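Aminopentol aminotransferase (Sphingopyxis macrogoltabida, PDB 6HBS) catalyses the pyridoxal-phosphate-dependent deamination of aminopentol (hydrolysed fumonisin B1) to its 2-keto form, with pyruvate as the preferred amino acceptor. Local coordinates at residues R135-C140 with K183-D188; I189-A194 with L226-D231; Y170-A175 with L210-T215; D120-A125 with S149-P154; A109-F114 with N273-A278. All coordinates share one frame; numbering follows the deposited sequence. Where two conformers were deposited one is given.

How the contacts relate
Contact 2 lies fully buried in the seven-stranded sheet, whereas contact 1 lies at the surface, at the start of strand 137-141, neighbour of strand 189-194 in the same sheet. Contact 3 packs the loop after strand 167-170 onto helix 210-223 and joins contact 2 through Y170 OH and F193 O, 2.7 Å apart. Contact 4 ties helix 118-133 to a loop, and its W151 packs on F193. Contact 5 holds outer strand 111-115. Chemistry follows place: backbone bonds and apolar side chains in contact 2, aromatic rings in contact 3, a carboxylate grip in contact 1, water and hydroxyls in contact 4, charged and amide groups in contact 5; contacts 4 and 5 both touch the second subunit.

Contact 1. Residues R135-C140 with K183-D188; sequences RKTILC and KAHDGD
The H185 ring carries T137 CG2 over one face, displaced toward the rim and 20° off the ring normal, with 4.2 Å from CG2 to the ring centroid: a CH-pi contact. T137 OG1 lies 3.7 Å from H185 CD2. The second flat group, the D188 carboxylate, is gripped from above its plane at both oxygens. K136 N donates to D188 OD1 at 2.9 Å, and T137 OG1 donates to D188 OD2 at 2.7 Å, each donor standing about 40° out of the plane. A chi1 of -171° sets D188 CG anti to the backbone N, on the side of the carbonyl carbon, and the two bonds then fix where OD1 and OD2 lie. The backbone adds a third bond, T137 N to D188 O at 2.9 Å. R135 lays its CD 3.5 Å from G187 O, while its guanidinium is held by T223 O and I189 O outside the contact. D188 N bonds H185 O, closing a type II turn in which G187 takes a positive phi. This turn connects helix 175-184 to strand 189-194, so the carboxylate pins a helix-to-strand connection to the start of the adjacent parallel strand 137-141, at the surface end of the aminotransferase sheet.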
# COMPACT_ATOMS: atom_id res chain seq x y z
N ARG A 135 23.28 12.91 -2.77
CA ARG A 135 22.90 14.22 -2.25
C ARG A 135 21.61 14.11 -1.45
O ARG A 135 20.92 13.06 -1.45
CB ARG A 135 22.68 15.23 -3.38
CG ARG A 135 23.90 15.42 -4.25
CD ARG A 135 23.49 16.07 -5.56
NE ARG A 135 24.53 16.02 -6.57
CZ ARG A 135 24.33 16.19 -7.86
NH1 ARG A 135 25.35 16.03 -8.69
NH2 ARG A 135 23.13 16.52 -8.32
N LYS A 136 21.26 15.19 -0.75
CA LYS A 136 20.20 15.12 0.23
C LYS A 136 18.90 15.80 -0.23
O LYS A 136 17.82 15.35 0.20
CB LYS A 136 20.65 15.77 1.54
CG LYS A 136 21.79 15.06 2.24
CD LYS A 136 22.13 15.71 3.53
CE LYS A 136 23.26 15.03 4.26
NZ LYS A 136 23.53 15.72 5.54
N THR A 137 18.99 16.89 -1.02
CA THR A 137 17.86 17.81 -1.11
C THR A 137 16.87 17.35 -2.18
O THR A 137 17.21 17.14 -3.35
CB THR A 137 18.28 19.28 -1.30
OG1 THR A 137 19.13 19.66 -0.20
CG2 THR A 137 17.08 20.20 -1.34
N ILE A 138 15.61 17.26 -1.77
CA ILE A 138 14.49 16.98 -2.67
C ILE A 138 13.69 18.28 -2.87
O ILE A 138 13.25 18.88 -1.90
CB ILE A 138 13.62 15.85 -2.09
CG1 ILE A 138 14.42 14.55 -1.95
CG2 ILE A 138 12.37 15.65 -2.93
CD1 ILE A 138 14.75 13.86 -3.24
N LEU A 139 13.54 18.71 -4.12
CA LEU A 139 12.76 19.94 -4.39
C LEU A 139 11.31 19.60 -4.74
O LEU A 139 11.08 18.88 -5.72
CB LEU A 139 13.43 20.70 -5.53
CG LEU A 139 14.84 21.23 -5.25
CD1 LEU A 139 15.37 22.04 -6.42
CD2 LEU A 139 14.87 22.00 -3.95
N CYS A 140 10.36 20.18 -4.01
CA CYS A 140 8.93 20.01 -4.31
C CYS A 140 8.29 21.40 -4.39
O CYS A 140 8.82 22.37 -3.85
CB CYS A 140 8.24 19.18 -3.23
SG CYS A 140 8.95 17.51 -3.10
N LYS A 183 19.93 26.80 -6.64
CA LYS A 183 21.15 27.52 -6.22
C LYS A 183 21.17 27.71 -4.71
O LYS A 183 22.25 27.83 -4.13
CB LYS A 183 21.30 28.84 -6.99
CG LYS A 183 21.70 28.66 -8.44
CD LYS A 183 21.42 29.87 -9.30
CE LYS A 183 21.39 29.53 -10.77
NZ LYS A 183 22.59 28.75 -11.17
N ALA A 184 20.00 27.74 -4.07
CA ALA A 184 19.91 27.88 -2.64
C ALA A 184 20.49 26.65 -1.92
O ALA A 184 20.93 26.78 -0.82
CB ALA A 184 18.48 28.11 -2.25
N HIS A 185 20.48 25.48 -2.57
CA HIS A 185 21.07 24.25 -2.10
C HIS A 185 22.08 23.78 -3.14
O HIS A 185 22.09 22.59 -3.58
CB HIS A 185 19.94 23.22 -1.86
CG HIS A 185 19.13 23.52 -0.65
ND1 HIS A 185 17.97 24.29 -0.69
CD2 HIS A 185 19.33 23.22 0.65
CE1 HIS A 185 17.50 24.42 0.52
NE2 HIS A 185 18.32 23.79 1.36
N ASP A 186 22.91 24.72 -3.61
CA ASP A 186 23.81 24.47 -4.70
C ASP A 186 24.63 23.20 -4.43
O ASP A 186 25.18 23.04 -3.36
CB ASP A 186 24.82 25.61 -4.85
CG ASP A 186 25.58 25.54 -6.15
OD1 ASP A 186 24.96 25.80 -7.18
OD2 ASP A 186 26.78 25.22 -6.10
N GLY A 187 24.68 22.29 -5.42
CA GLY A 187 25.48 21.06 -5.36
C GLY A 187 24.79 19.92 -4.61
O GLY A 187 25.34 18.81 -4.49
N ASP A 188 23.59 20.14 -4.06
CA ASP A 188 23.02 19.12 -3.17
C ASP A 188 21.63 18.69 -3.64
O ASP A 188 20.87 18.18 -2.81
CB ASP A 188 22.95 19.61 -1.73
CG ASP A 188 22.56 18.53 -0.74
OD1 ASP A 188 23.10 17.40 -0.85
OD2 ASP A 188 21.72 18.80 0.11

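Contact 2. Residues I189-A194 with L226-D231; sequences IAAVFA and LLVVDD. With PLP (pyridoxal-5'-phosphate), chain C.
V192 and V228 mark the centre of a parallel strand pair in the seven-stranded, mostly parallel sheet of the large domain of this class-III aminotransferase. The short strand segments run 24° apart, 4.8 Å at closest approach. Five backbone bonds zip them together, alternating in direction, among them V228 N to V192 O at 2.8 Å. The closer side-chain packing lies on the face bearing A191, F193, L226 and V228. There V228 CG1 sits over one face of the F193 ring, offset toward the rim, 4.1 Å from the centroid and 18° off its normal. The other branch of the same valine, V228 CG2, meets A191 CB at 4.1 Å. The opposite face is looser across the strands: V192 CG1 to L227 CD1, also 4.1 Å, is its main side-chain touch, and helix 210-223 covers both residues through C220. Neither face is a solvent side, since every touching residue is buried. Beyond the last bond, D230 N to A194 O, the strand delivers D230 to the cofactor. H146 ND1 bonds D230 OD2 and V232 N bonds D230 OD1; the carboxylate thus held places D230 OD2 2.7 Å from N1 of pyridoxal phosphate.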
# COMPACT_ATOMS: atom_id res chain seq x y z
N ILE A 189 21.27 18.91 -4.90
CA ILE A 189 19.88 18.53 -5.33
C ILE A 189 19.90 17.07 -5.81
O ILE A 189 20.58 16.70 -6.77
CB ILE A 189 19.29 19.46 -6.40
CG1 ILE A 189 19.34 20.94 -5.97
CG2 ILE A 189 17.86 19.01 -6.74
CD1 ILE A 189 18.68 21.22 -4.66
N ALA A 190 19.10 16.25 -5.14
CA ALA A 190 18.95 14.84 -5.51
C ALA A 190 17.89 14.70 -6.59
O ALA A 190 18.04 13.93 -7.55
CB ALA A 190 18.59 14.05 -4.28
N ALA A 191 16.80 15.47 -6.46
CA ALA A 191 15.69 15.41 -7.39
C ALA A 191 14.79 16.64 -7.32
O ALA A 191 14.73 17.32 -6.28
CB ALA A 191 14.88 14.18 -7.10
N VAL A 192 14.07 16.86 -8.42
CA VAL A 192 12.92 17.75 -8.55
C VAL A 192 11.67 16.89 -8.78
O VAL A 192 11.60 16.12 -9.75
CB VAL A 192 13.07 18.69 -9.77
CG1 VAL A 192 11.78 19.45 -10.06
CG2 VAL A 192 14.24 19.65 -9.62
N PHE A 193 10.68 17.04 -7.91
CA PHE A 193 9.36 16.46 -8.09
C PHE A 193 8.45 17.54 -8.67
O PHE A 193 8.42 18.68 -8.13
CB PHE A 193 8.75 15.99 -6.77
CG PHE A 193 9.25 14.66 -6.27
CD1 PHE A 193 10.57 14.49 -5.88
CD2 PHE A 193 8.38 13.57 -6.17
CE1 PHE A 193 11.01 13.26 -5.40
CE2 PHE A 193 8.83 12.35 -5.69
CZ PHE A 193 10.14 12.19 -5.31
N ALA A 194 7.72 17.18 -9.73
CA ALA A 194 6.67 18.01 -10.32
C ALA A 194 5.45 17.13 -10.66
O ALA A 194 5.60 16.12 -11.29
CB ALA A 194 7.22 18.66 -11.56
N LEU A 226 17.72 14.08 -10.55
CA LEU A 226 16.67 13.37 -11.33
C LEU A 226 15.40 14.20 -11.38
O LEU A 226 14.92 14.65 -10.33
CB LEU A 226 16.38 12.02 -10.68
CG LEU A 226 17.54 11.05 -10.59
CD1 LEU A 226 17.06 9.67 -10.13
CD2 LEU A 226 18.27 10.93 -11.90
N LEU A 227 14.83 14.31 -12.58
CA LEU A 227 13.51 14.87 -12.79
C LEU A 227 12.47 13.77 -12.59
O LEU A 227 12.49 12.75 -13.29
CB LEU A 227 13.37 15.47 -14.19
CG LEU A 227 12.01 16.12 -14.46
CD1 LEU A 227 11.70 17.18 -13.42
CD2 LEU A 227 11.95 16.70 -15.86
N VAL A 228 11.58 14.00 -11.64
CA VAL A 228 10.53 13.06 -11.29
C VAL A 228 9.18 13.70 -11.60
O VAL A 228 8.80 14.70 -10.97
CB VAL A 228 10.61 12.67 -9.80
CG1 VAL A 228 9.59 11.59 -9.50
CG2 VAL A 228 12.03 12.24 -9.39
N VAL A 229 8.42 13.11 -12.52
CA VAL A 229 7.05 13.58 -12.75
C VAL A 229 6.11 12.69 -11.94
O VAL A 229 6.09 11.49 -12.14
CB VAL A 229 6.70 13.61 -14.24
CG1 VAL A 229 5.21 13.75 -14.46
CG2 VAL A 229 7.45 14.71 -14.95
N ASP A 230 5.30 13.30 -11.06
CA ASP A 230 4.33 12.56 -10.29
C ASP A 230 3.02 12.50 -11.09
O ASP A 230 2.25 13.42 -11.04
CB ASP A 230 4.17 13.14 -8.90
CG ASP A 230 3.18 12.38 -8.05
OD1 ASP A 230 2.53 11.46 -8.61
OD2 ASP A 230 3.01 12.77 -6.89
N ASP A 231 2.81 11.37 -11.79
CA ASP A 231 1.67 11.16 -12.67
C ASP A 231 0.63 10.26 -12.01
O ASP A 231 -0.21 9.67 -12.73
CB ASP A 231 2.08 10.58 -14.02
CG ASP A 231 1.77 11.49 -15.19
OD1 ASP A 231 0.72 12.19 -15.14
OD2 ASP A 231 2.55 11.44 -16.16
N1 PLP C . 0.73 11.78 -5.83
C2 PLP C . -0.34 12.41 -6.34
C2A PLP C . -0.20 13.51 -7.37
C3 PLP C . -1.68 11.99 -5.93
O3 PLP C . -2.78 12.59 -6.43
C4 PLP C . -1.82 10.87 -4.97
C4A PLP C . -3.19 10.45 -4.59
C5 PLP C . -0.54 10.30 -4.43
C6 PLP C . 0.66 10.78 -4.92
C5A PLP C . -0.52 9.16 -3.41
O4P PLP C . -1.24 8.00 -3.90
P PLP C . -1.91 7.10 -2.74
O1P PLP C . -3.00 7.86 -2.14
O2P PLP C . -0.80 6.89 -1.74
O3P PLP C . -2.34 5.89 -3.54

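Contact 3. Residues Y170-A175 with L210-T215; sequences YTYNDA and LEFART
F212 presents its ring to Y172 edge-on: the planes stand at 55°, the centroids 4.9 Å apart, and F212 CE2 lies above one face of the Y172 ring, toward its rim. Y170 meets F212 differently, rim to rim with planes at 35°, Y170 CE2 being 3.5 Å from F212 CE1 and neither ring over the other's face. The three form an aromatic cluster. F212 CG is anti to its backbone N (chi1 164°), and the side chain projects from the helix into the loop, where N173 N stands 3.5 Å above the F212 ring plane, over its centre. The N173 amide is nearly perpendicular to the ring and brings OD1 to 3.5 Å from F212 CD2. This amide is fixed by Q209 N and L207 O, just ahead of the helix. A second touch sets A175 CB 3.5 Å from T215 OG1, a hydroxyl already bonded to E211 O. The loop makes a type II turn, T171 to D174, and D174 is the N-cap of helix 175-184, its OD1 accepting from S177 N. Y170 OH bonds F193 O and Y172 OH bonds T195 O, just past strand 189-194; both tyrosines also touch A141 of strand 137-141, while L178 of helix 175-184 packs on F212.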
# COMPACT_ATOMS: atom_id res chain seq x y z
N TYR A 170 9.82 25.22 -4.09
CA TYR A 170 9.78 26.23 -5.12
C TYR A 170 8.29 26.52 -5.42
O TYR A 170 7.42 25.77 -4.99
CB TYR A 170 10.53 25.79 -6.38
CG TYR A 170 9.94 24.57 -7.06
CD1 TYR A 170 10.32 23.27 -6.71
CD2 TYR A 170 8.96 24.70 -8.02
CE1 TYR A 170 9.75 22.16 -7.32
CE2 TYR A 170 8.39 23.61 -8.64
CZ TYR A 170 8.77 22.33 -8.29
OH TYR A 170 8.15 21.26 -8.90
N THR A 171 8.02 27.61 -6.14
CA THR A 171 6.64 27.95 -6.59
C THR A 171 6.35 27.25 -7.92
O THR A 171 7.08 27.41 -8.89
CB THR A 171 6.46 29.46 -6.75
OG1 THR A 171 6.75 29.97 -5.46
CG2 THR A 171 5.06 29.87 -7.18
N TYR A 172 5.27 26.47 -7.96
CA TYR A 172 4.91 25.76 -9.17
C TYR A 172 4.74 26.77 -10.31
O TYR A 172 4.14 27.81 -10.08
CB TYR A 172 3.61 24.95 -8.99
CG TYR A 172 3.37 23.98 -10.12
CD1 TYR A 172 4.01 22.75 -10.14
CD2 TYR A 172 2.54 24.29 -11.18
CE1 TYR A 172 3.82 21.84 -11.18
CE2 TYR A 172 2.32 23.39 -12.21
CZ TYR A 172 2.95 22.16 -12.21
OH TYR A 172 2.79 21.31 -13.26
N ASN A 173 5.22 26.40 -11.51
CA ASN A 173 5.05 27.17 -12.73
C ASN A 173 5.91 28.44 -12.71
O ASN A 173 5.69 29.32 -13.55
CB ASN A 173 3.58 27.49 -13.04
CG ASN A 173 3.01 26.53 -14.07
OD1 ASN A 173 3.78 25.87 -14.76
ND2 ASN A 173 1.69 26.47 -14.21
N ASP A 174 6.90 28.51 -11.83
CA ASP A 174 7.78 29.69 -11.70
C ASP A 174 9.22 29.22 -11.95
O ASP A 174 9.89 28.70 -11.03
CB ASP A 174 7.56 30.36 -10.34
CG ASP A 174 8.34 31.66 -10.16
OD1 ASP A 174 9.33 31.87 -10.89
OD2 ASP A 174 7.95 32.44 -9.29
N ALA A 175 9.67 29.38 -13.20
CA ALA A 175 11.01 28.96 -13.64
C ALA A 175 12.12 29.63 -12.79
O ALA A 175 13.10 28.99 -12.41
CB ALA A 175 11.18 29.29 -15.10
N LEU A 210 5.44 25.78 -20.34
CA LEU A 210 6.54 25.25 -21.07
C LEU A 210 7.87 25.72 -20.45
O LEU A 210 8.79 24.94 -20.28
CB LEU A 210 6.37 25.71 -22.51
CG LEU A 210 7.35 25.13 -23.52
CD1 LEU A 210 7.41 23.61 -23.41
CD2 LEU A 210 6.96 25.57 -24.93
N GLU A 211 7.97 27.01 -20.11
CA GLU A 211 9.25 27.52 -19.67
C GLU A 211 9.58 26.87 -18.33
O GLU A 211 10.75 26.60 -18.05
CB GLU A 211 9.30 29.06 -19.61
CG GLU A 211 10.51 29.62 -20.34
CD GLU A 211 10.78 29.00 -21.71
OE1 GLU A 211 11.83 28.34 -21.87
OE2 GLU A 211 9.92 29.13 -22.62
N PHE A 212 8.55 26.60 -17.52
CA PHE A 212 8.76 25.97 -16.21
C PHE A 212 9.33 24.56 -16.41
O PHE A 212 10.30 24.18 -15.80
CB PHE A 212 7.47 26.04 -15.38
CG PHE A 212 7.49 25.11 -14.20
CD1 PHE A 212 8.32 25.35 -13.11
CD2 PHE A 212 6.70 23.96 -14.19
CE1 PHE A 212 8.34 24.49 -12.03
CE2 PHE A 212 6.72 23.10 -13.10
CZ PHE A 212 7.55 23.35 -12.03
N ALA A 213 8.70 23.79 -17.31
CA ALA A 213 9.05 22.39 -17.56
C ALA A 213 10.45 22.27 -18.17
O ALA A 213 11.22 21.42 -17.76
CB ALA A 213 7.98 21.74 -18.43
N ARG A 214 10.78 23.16 -19.12
CA ARG A 214 12.11 23.19 -19.71
C ARG A 214 13.16 23.51 -18.65
O ARG A 214 14.18 22.88 -18.58
CB ARG A 214 12.18 24.21 -20.84
CG ARG A 214 11.53 23.72 -22.12
CD ARG A 214 11.26 24.85 -23.08
NE ARG A 214 10.67 24.29 -24.29
CZ ARG A 214 10.23 25.01 -25.33
NH1 ARG A 214 10.02 26.31 -25.21
NH2 ARG A 214 10.01 24.40 -26.49
N THR A 215 12.89 24.50 -17.80
CA THR A 215 13.84 24.82 -16.78
C THR A 215 14.05 23.62 -15.83
O THR A 215 15.16 23.35 -15.41
CB THR A 215 13.41 26.06 -16.01
OG1 THR A 215 13.27 27.12 -16.96
CG2 THR A 215 14.40 26.41 -14.92

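Contact 4. Residues D120-A125 with S149-P154; sequences DATSTA and SPWNTP
Helix 118-133, whose N-terminal end contributes to the cofactor pocket, meets the loop that follows strand 137-141 at W151 and S123. S123 has two conformers; in the one described, W151 NE1 donates to S123 OG at 2.9 Å. The acceptor lies only 5° out of the indole plane, and the N-H...O angle of 164° makes the bond nearly straight. A chi1 of 69° sets W151 CG between the backbone N and the carbonyl carbon. On the six-membered ring CZ2 of W151 comes 3.8 Å from T122 O. Over one face of the indole, toward the rim, lies N152 ND2, 3.2 Å above the plane. A water joins four side chains: it donates to T122 OG1 at 3.0 Å, accepts from N152 ND2 at 3.0 Å, and also bonds S149 OG, at 2.7 Å, and S123 OG in this same conformer. T122 OG1 has its stronger protein partner in H146 O of the cofactor pocket, and the T122 side chain lies about 4 Å from the bound pyridoxal phosphate. Replacing W151 with a phenylalanine would probably leave S123 OG without its indole donor and open a gap beside T122 O where the larger ring had lain. Since P150 packs on M126 of the second subunit and T153 OG1 bonds F283 O there, the loop also takes part in the dimer interface. Helix and loop are thus coupled mainly through polar groups, the water linking two hydroxyls of the helix with a hydroxyl and an amide of the loop.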
# COMPACT_ATOMS: atom_id res chain seq x y z
N ASP A 120 3.92 4.98 -2.06
CA ASP A 120 5.02 4.02 -2.15
C ASP A 120 5.94 4.40 -3.32
O ASP A 120 7.18 4.34 -3.18
CB ASP A 120 4.51 2.57 -2.38
CG ASP A 120 3.56 1.99 -1.34
OD1 ASP A 120 3.45 2.56 -0.23
OD2 ASP A 120 2.90 0.95 -1.65
N ALA A 121 5.34 4.76 -4.47
CA ALA A 121 6.11 5.09 -5.67
C ALA A 121 6.86 6.42 -5.47
O ALA A 121 7.98 6.54 -5.85
CB ALA A 121 5.24 5.13 -6.90
N THR A 122 6.21 7.42 -4.86
CA THR A 122 6.89 8.72 -4.70
C THR A 122 8.01 8.62 -3.66
O THR A 122 9.08 9.22 -3.85
CB THR A 122 5.90 9.84 -4.39
OG1 THR A 122 5.23 9.56 -3.16
CG2 THR A 122 4.92 10.06 -5.52
N SER A 123 7.78 7.87 -2.58
CA SER A 123 8.77 7.64 -1.54
C SER A 123 9.97 6.86 -2.10
O SER A 123 11.11 7.19 -1.80
CB SER A 123 8.16 6.93 -0.38
OG SER A 123 7.41 7.84 0.40
N THR A 124 9.68 5.85 -2.94
CA THR A 124 10.71 5.07 -3.61
C THR A 124 11.54 6.00 -4.51
O THR A 124 12.79 5.90 -4.52
CB THR A 124 10.15 3.86 -4.38
OG1 THR A 124 9.43 3.01 -3.48
CG2 THR A 124 11.25 3.06 -5.04
N ALA A 125 10.87 6.89 -5.27
CA ALA A 125 11.58 7.82 -6.15
C ALA A 125 12.53 8.72 -5.33
O ALA A 125 13.66 8.98 -5.75
CB ALA A 125 10.58 8.65 -6.94
N SER A 149 3.01 10.42 3.43
CA SER A 149 4.16 9.95 4.22
C SER A 149 4.67 11.07 5.14
O SER A 149 4.37 12.25 4.95
CB SER A 149 5.27 9.42 3.31
OG SER A 149 4.78 8.46 2.38
N PRO A 150 5.50 10.77 6.18
CA PRO A 150 6.01 11.84 7.04
C PRO A 150 6.71 12.94 6.23
O PRO A 150 6.60 14.12 6.61
CB PRO A 150 6.95 11.09 8.01
CG PRO A 150 6.35 9.68 8.07
CD PRO A 150 5.86 9.42 6.65
N TRP A 151 7.40 12.61 5.13
CA TRP A 151 8.15 13.64 4.37
C TRP A 151 7.24 14.61 3.62
O TRP A 151 7.71 15.68 3.22
CB TRP A 151 9.21 13.07 3.41
CG TRP A 151 8.73 12.33 2.20
CD1 TRP A 151 8.36 11.01 2.14
CD2 TRP A 151 8.61 12.83 0.85
NE1 TRP A 151 8.01 10.67 0.86
CE2 TRP A 151 8.17 11.75 0.04
CE3 TRP A 151 8.84 14.07 0.24
CZ2 TRP A 151 7.95 11.88 -1.33
CZ3 TRP A 151 8.65 14.19 -1.13
CH2 TRP A 151 8.19 13.11 -1.90
N ASN A 152 5.98 14.24 3.36
CA ASN A 152 5.20 15.05 2.41
C ASN A 152 3.73 15.24 2.84
O ASN A 152 3.04 15.98 2.17
CB ASN A 152 5.27 14.49 0.98
CG ASN A 152 4.76 13.06 0.86
OD1 ASN A 152 4.22 12.50 1.82
ND2 ASN A 152 4.97 12.44 -0.31
N THR A 153 3.26 14.64 3.94
CA THR A 153 1.84 14.76 4.32
C THR A 153 1.51 16.24 4.54
O THR A 153 2.30 16.99 5.16
CB THR A 153 1.50 13.87 5.52
OG1 THR A 153 0.11 13.99 5.82
CG2 THR A 153 2.27 14.24 6.78
N PRO A 154 0.33 16.71 4.04
CA PRO A 154 -0.04 18.13 4.11
C PRO A 154 -0.47 18.64 5.50
O PRO A 154 -0.54 19.85 5.70
CB PRO A 154 -1.25 18.25 3.17
CG PRO A 154 -1.88 16.85 3.20
CD PRO A 154 -0.70 15.91 3.34
O HOH W 1 4.93 9.48 -0.15

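Contact 5. Residues A109-F114 with N273-A278; sequences ADWAMF and NKARDA. With MG (magnesium ion), chain D.
D110 faces N273 across the contact, just after A109, whose carbonyl O binds the magnesium ion at 2.4 Å alongside V103 O, V106 O and two waters. D110 OD2 accepts from N273 N at 2.7 Å through the anti lone pair, the one away from OD1. The two side chains cross at about a right angle, yet the carboxylate and amide planes are 17° apart. D110 CB lies 3.3 Å from N273 OD1. That amide oxygen is in turn gripped side-on by R276, which donates from NE at 2.8 Å and from NH2 at 2.7 Å, N273 OD1 lying close to the guanidinium plane. D110 and W111 both face G271, a classic beta bulge at the start of strand 111-115. W111 slides past R276 in the opposite sense, ring and guanidinium planes 69° apart, with W111 CD1 3.8 Å above one guanidinium face. The bend of R276 at chi3 (-72°) turns NE back toward N273. Farther out, W111 CZ2 reaches A275 CB at 4.0 Å, and W111 NE1 bonds S272 O. An alanine at R276 is likely to leave N273 OD1 without both of these donors, set that amide free to turn, and remove the guanidinium lying against W111 CD1. The second subunit adds R16 O as a partner of R276 NH2. R276 thus joins amide, indole and the neighbouring chain; with R276 NH2 5.7 Å from D110 OD2, its charge might favour the carboxylate electrostatically, though the groups are too far apart for a salt bridge.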
# COMPACT_ATOMS: atom_id res chain seq x y z
N ALA A 109 11.07 5.60 -20.18
CA ALA A 109 11.35 4.53 -19.21
C ALA A 109 11.94 3.30 -19.91
O ALA A 109 11.50 2.95 -21.00
CB ALA A 109 10.07 4.16 -18.50
N ASP A 110 12.85 2.64 -19.19
CA ASP A 110 13.47 1.36 -19.54
C ASP A 110 13.12 0.26 -18.52
O ASP A 110 13.28 -0.92 -18.84
CB ASP A 110 14.98 1.53 -19.66
CG ASP A 110 15.33 2.66 -20.61
OD1 ASP A 110 14.89 2.60 -21.75
OD2 ASP A 110 15.98 3.62 -20.17
N TRP A 111 12.63 0.64 -17.32
CA TRP A 111 12.29 -0.34 -16.31
C TRP A 111 11.08 0.11 -15.49
O TRP A 111 10.75 1.29 -15.46
CB TRP A 111 13.50 -0.66 -15.42
CG TRP A 111 14.14 0.52 -14.75
CD1 TRP A 111 15.27 1.17 -15.15
CD2 TRP A 111 13.67 1.22 -13.58
NE1 TRP A 111 15.57 2.19 -14.30
CE2 TRP A 111 14.61 2.25 -13.32
CE3 TRP A 111 12.60 1.05 -12.70
CZ2 TRP A 111 14.46 3.13 -12.26
CZ3 TRP A 111 12.46 1.93 -11.64
CH2 TRP A 111 13.39 2.95 -11.42
N ALA A 112 10.46 -0.84 -14.78
CA ALA A 112 9.36 -0.57 -13.87
C ALA A 112 9.55 -1.30 -12.53
O ALA A 112 10.08 -2.39 -12.49
CB ALA A 112 8.08 -0.97 -14.53
N MET A 113 9.05 -0.68 -11.46
CA MET A 113 8.86 -1.32 -10.18
C MET A 113 7.40 -1.12 -9.76
O MET A 113 6.82 -0.04 -10.03
CB MET A 113 9.82 -0.73 -9.13
CG MET A 113 11.28 -0.95 -9.48
SD MET A 113 12.39 -0.08 -8.36
CE MET A 113 12.29 -1.10 -6.89
N PHE A 114 6.79 -2.17 -9.16
CA PHE A 114 5.39 -2.16 -8.79
C PHE A 114 5.28 -2.19 -7.27
O PHE A 114 6.05 -2.93 -6.60
CB PHE A 114 4.62 -3.30 -9.47
CG PHE A 114 4.67 -3.19 -10.97
CD1 PHE A 114 4.01 -2.15 -11.61
CD2 PHE A 114 5.45 -4.04 -11.74
CE1 PHE A 114 4.13 -1.98 -12.98
CE2 PHE A 114 5.59 -3.84 -13.10
CZ PHE A 114 4.94 -2.81 -13.72
N ASN A 273 17.25 4.05 -17.77
CA ASN A 273 18.46 3.27 -17.50
C ASN A 273 19.45 4.06 -16.63
O ASN A 273 20.17 3.48 -15.87
CB ASN A 273 19.08 2.76 -18.80
CG ASN A 273 18.40 1.50 -19.27
OD1 ASN A 273 17.92 0.72 -18.44
ND2 ASN A 273 18.31 1.30 -20.57
N LYS A 274 19.45 5.39 -16.72
CA LYS A 274 20.37 6.21 -15.92
C LYS A 274 20.22 5.86 -14.43
O LYS A 274 21.23 5.86 -13.69
CB LYS A 274 20.06 7.68 -16.22
CG LYS A 274 20.62 8.70 -15.25
CD LYS A 274 20.76 10.07 -15.86
CE LYS A 274 19.52 10.91 -15.68
NZ LYS A 274 19.50 12.10 -16.57
N ALA A 275 18.99 5.58 -13.99
CA ALA A 275 18.64 5.39 -12.57
C ALA A 275 18.60 3.92 -12.15
O ALA A 275 18.25 3.65 -11.00
CB ALA A 275 17.29 6.01 -12.30
N ARG A 276 18.93 2.99 -13.05
CA ARG A 276 18.71 1.56 -12.84
C ARG A 276 19.57 1.05 -11.67
O ARG A 276 19.06 0.30 -10.80
CB ARG A 276 18.99 0.77 -14.12
CG ARG A 276 18.64 -0.71 -14.02
CD ARG A 276 19.06 -1.51 -15.24
NE ARG A 276 18.25 -1.22 -16.41
CZ ARG A 276 17.16 -1.90 -16.75
NH1 ARG A 276 16.75 -2.92 -16.00
NH2 ARG A 276 16.47 -1.52 -17.82
N ASP A 277 20.84 1.47 -11.59
CA ASP A 277 21.73 0.96 -10.54
C ASP A 277 21.23 1.36 -9.16
O ASP A 277 21.31 0.56 -8.24
CB ASP A 277 23.19 1.44 -10.67
CG ASP A 277 23.96 0.72 -11.76
OD1 ASP A 277 23.56 -0.39 -12.14
OD2 ASP A 277 24.96 1.30 -12.22
N ALA A 278 20.77 2.62 -9.02
CA ALA A 278 20.28 3.09 -7.74
C ALA A 278 18.99 2.35 -7.34
O ALA A 278 18.74 2.09 -6.18
CB ALA A 278 20.03 4.58 -7.80
MG MG D . 9.94 2.90 -22.78
O HOH W 2 8.65 3.32 -24.77
O HOH W 3 11.19 1.12 -23.88